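Long-range contact in ethylbenzene dehydrogenase beta-subunit (Aromatoleum aromaticum, PDB 2IVF), which is the iron-sulfur subunit of a three-subunit dehydrogenase, carries three SF4 clusters and one F3S cluster, contains a 4Fe-4S dicluster domain and probably passes electrons between its clusters: residues B[176-181]-B[207-213]. Residues are numbered along the deposited sequence; the frame is centred on the assembly and turned at random.
Sequences IVLVDQ and TSEKCIL. With SF4 (iron/sulfur cluster), chain U; SF4 (iron/sulfur cluster), chain S.
Two antiparallel strands of different hairpins face each other here without sharing backbone hydrogen bonds; three side-chain hydrogen bonds cross instead, two of them to main-chain carbonyls. Strand 177-179 pairs with 168-170, and 207-210 with 199-202; the axes of 177-179 and 207-210 approach to 6.8 Å, with 152° between their N-to-C directions. Val-177 (phi/psi -97/127) and Leu-178 (-132/150) are extended, whereas left-handed Leu-213 (41/41) turns the chain at the cluster. CA atoms lie nearest in the pairs Ile-176/Leu-213 (6.6 Å), Leu-178/Ile-212 (6.2 Å), Val-179/Glu-209 (6.4 Å) and Gln-181/Thr-207 (6.6 Å). Lys-210 (chi1 p, then t, m, m) curls so that NZ donates to Val-177 O at 2.9 Å and Cys-211 O at 2.6 Å. At the other end Gln-181, its three chi angles near -60°, sends NE2 to Ser-208 O at 2.8 Å and Val-179 O at 2.9 Å, while Thr-207 OG1 donates to Gln-181 OE1 at 2.7 Å. Leu-178 CD2 packs 3.8 Å from Ile-212 CB, and Ile-176 CD1 3.8 Å from Leu-213 CB. Cys-211 SG binds FE1 of SF4 chain U at 2.2 Å and accepts a hydrogen bond from Leu-213 N at 3.4 Å. Val-177 CG2 lies 3.9 Å from S1 and Lys-210 CE 3.8 Å from S3 of SF4 chain S. Within the 4Fe-4S dicluster domain, the contact thus joins two beta-hairpins lining two SF4 pockets and the F3S pocket, as in ferredoxin-like multi-cluster subunits.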
loop_
_atom_site.group_PDB
_atom_site.type_symbol
_atom_site.label_atom_id
_atom_site.label_comp_id
_atom_site.label_asym_id
_atom_site.label_seq_id
_atom_site.Cartn_x
_atom_site.Cartn_y
_atom_site.Cartn_z
ATOM N N ILE B 176 30.326 6.371 10.085
ATOM C CA ILE B 176 29.620 6.647 8.832
ATOM C C ILE B 176 30.609 6.780 7.691
ATOM O O ILE B 176 31.641 7.509 7.807
ATOM C CB ILE B 176 28.754 7.919 8.935
ATOM C CG1 ILE B 176 27.662 7.724 10.010
ATOM C CG2 ILE B 176 28.078 8.229 7.590
ATOM C CD1 ILE B 176 26.848 9.027 10.324
ATOM N N VAL B 177 30.323 6.025 6.624
ATOM C CA VAL B 177 31.161 5.996 5.432
ATOM C C VAL B 177 30.539 6.950 4.435
ATOM O O VAL B 177 29.346 6.915 4.183
ATOM C CB VAL B 177 31.273 4.573 4.851
ATOM C CG1 VAL B 177 32.085 4.593 3.516
ATOM C CG2 VAL B 177 31.896 3.660 5.888
ATOM N N LEU B 178 31.338 7.868 3.937
ATOM C CA LEU B 178 30.838 8.898 3.032
ATOM C C LEU B 178 31.709 9.053 1.786
ATOM O O LEU B 178 32.923 8.857 1.824
ATOM C CB LEU B 178 30.777 10.268 3.767
ATOM C CG LEU B 178 29.752 10.345 4.930
ATOM C CD1 LEU B 178 29.984 11.636 5.688
ATOM C CD2 LEU B 178 28.279 10.258 4.476
ATOM N N VAL B 179 31.065 9.456 0.700
ATOM C CA VAL B 179 31.748 9.882 -0.536
ATOM C C VAL B 179 31.784 11.410 -0.553
ATOM O O VAL B 179 30.742 12.058 -0.650
ATOM C CB VAL B 179 30.998 9.410 -1.816
ATOM C CG1 VAL B 179 31.740 9.973 -3.076
ATOM C CG2 VAL B 179 30.875 7.892 -1.878
ATOM N N ASP B 180 32.982 11.967 -0.454
ATOM C CA ASP B 180 33.199 13.405 -0.533
ATOM C C ASP B 180 32.849 13.903 -1.936
ATOM O O ASP B 180 33.574 13.633 -2.912
ATOM C CB ASP B 180 34.655 13.689 -0.186
ATOM C CG ASP B 180 35.046 15.124 -0.369
ATOM O OD1 ASP B 180 34.393 15.860 -1.148
ATOM O OD2 ASP B 180 36.058 15.510 0.269
ATOM N N GLN B 181 31.708 14.587 -2.037
ATOM C CA GLN B 181 31.142 14.942 -3.321
ATOM C C GLN B 181 31.985 15.954 -4.078
ATOM O O GLN B 181 31.838 16.077 -5.279
ATOM C CB GLN B 181 29.722 15.464 -3.140
ATOM C CG GLN B 181 28.821 14.388 -2.622
ATOM C CD GLN B 181 28.747 13.220 -3.585
ATOM O OE1 GLN B 181 28.248 13.385 -4.712
ATOM N NE2 GLN B 181 29.244 12.034 -3.166
ATOM N N THR B 207 29.318 11.951 -10.032
ATOM C CA THR B 207 29.930 11.455 -8.810
ATOM C C THR B 207 29.057 10.282 -8.425
ATOM O O THR B 207 28.005 10.054 -9.041
ATOM C CB THR B 207 29.866 12.500 -7.659
ATOM O OG1 THR B 207 28.483 12.765 -7.362
ATOM C CG2 THR B 207 30.632 13.803 -8.006
ATOM N N SER B 208 29.545 9.516 -7.467
ATOM C CA SER B 208 28.767 8.480 -6.848
ATOM C C SER B 208 28.274 8.922 -5.465
ATOM O O SER B 208 28.898 9.721 -4.762
ATOM C CB SER B 208 29.575 7.185 -6.769
ATOM O OG SER B 208 29.853 6.682 -8.078
ATOM N N GLU B 209 27.102 8.408 -5.128
ATOM C CA GLU B 209 26.449 8.728 -3.899
ATOM C C GLU B 209 25.997 7.444 -3.213
ATOM O O GLU B 209 25.959 6.373 -3.811
ATOM C CB GLU B 209 25.248 9.593 -4.174
ATOM C CG GLU B 209 25.592 10.924 -4.809
ATOM C CD GLU B 209 24.510 11.926 -4.627
ATOM O OE1 GLU B 209 24.171 12.248 -3.463
ATOM O OE2 GLU B 209 24.021 12.436 -5.644
ATOM N N LYS B 210 25.606 7.594 -1.958
ATOM C CA LYS B 210 25.269 6.473 -1.131
ATOM C C LYS B 210 24.557 6.963 0.136
ATOM O O LYS B 210 24.555 8.147 0.473
ATOM C CB LYS B 210 26.584 5.759 -0.728
ATOM C CG LYS B 210 27.467 6.560 0.196
ATOM C CD LYS B 210 28.704 5.815 0.619
ATOM C CE LYS B 210 28.466 4.678 1.574
ATOM N NZ LYS B 210 27.660 5.107 2.757
ATOM N N CYS B 211 24.031 6.007 0.874
ATOM C CA CYS B 211 23.487 6.278 2.185
ATOM C C CYS B 211 24.474 7.059 3.015
ATOM O O CYS B 211 25.630 6.682 3.132
ATOM C CB CYS B 211 23.118 4.962 2.842
ATOM S SG CYS B 211 22.709 4.975 4.559
ATOM N N ILE B 212 23.994 8.176 3.553
ATOM C CA ILE B 212 24.776 9.074 4.410
ATOM C C ILE B 212 24.463 8.879 5.915
ATOM O O ILE B 212 24.829 9.684 6.768
ATOM C CB ILE B 212 24.566 10.539 3.956
ATOM C CG1 ILE B 212 23.098 10.983 4.105
ATOM C CG2 ILE B 212 25.049 10.660 2.490
ATOM C CD1 ILE B 212 22.897 12.534 4.030
ATOM N N LEU B 213 23.846 7.751 6.221
ATOM C CA LEU B 213 23.244 7.480 7.513
ATOM C C LEU B 213 22.512 8.715 8.058
ATOM O O LEU B 213 22.523 8.967 9.253
ATOM C CB LEU B 213 24.243 6.921 8.524
ATOM C CG LEU B 213 23.814 5.591 9.156
ATOM C CD1 LEU B 213 24.916 5.063 10.079
ATOM C CD2 LEU B 213 22.457 5.689 9.886
HETATM FE FE1 SF4 U . 20.708 5.887 4.755
HETATM FE FE2 SF4 U . 18.598 6.813 3.492
HETATM FE FE3 SF4 U . 18.273 5.310 5.697
HETATM FE FE4 SF4 U . 19.180 7.827 5.982
HETATM S S1 SF4 U . 17.104 7.208 5.227
HETATM S S2 SF4 U . 20.093 5.976 6.944
HETATM S S3 SF4 U . 20.446 8.078 4.044
HETATM S S4 SF4 U . 19.169 4.647 3.637
HETATM FE FE1 SF4 S . 29.469 -0.987 0.428
HETATM FE FE2 SF4 S . 31.215 0.737 1.378
HETATM FE FE3 SF4 S . 30.266 -1.278 2.982
HETATM FE FE4 SF4 S . 28.592 0.777 2.276
HETATM S S1 SF4 S . 30.507 0.919 3.566
HETATM S S2 SF4 S . 28.140 -1.485 2.196
HETATM S S3 SF4 S . 29.361 1.273 0.203
HETATM S S4 SF4 S . 31.601 -1.519 1.118
#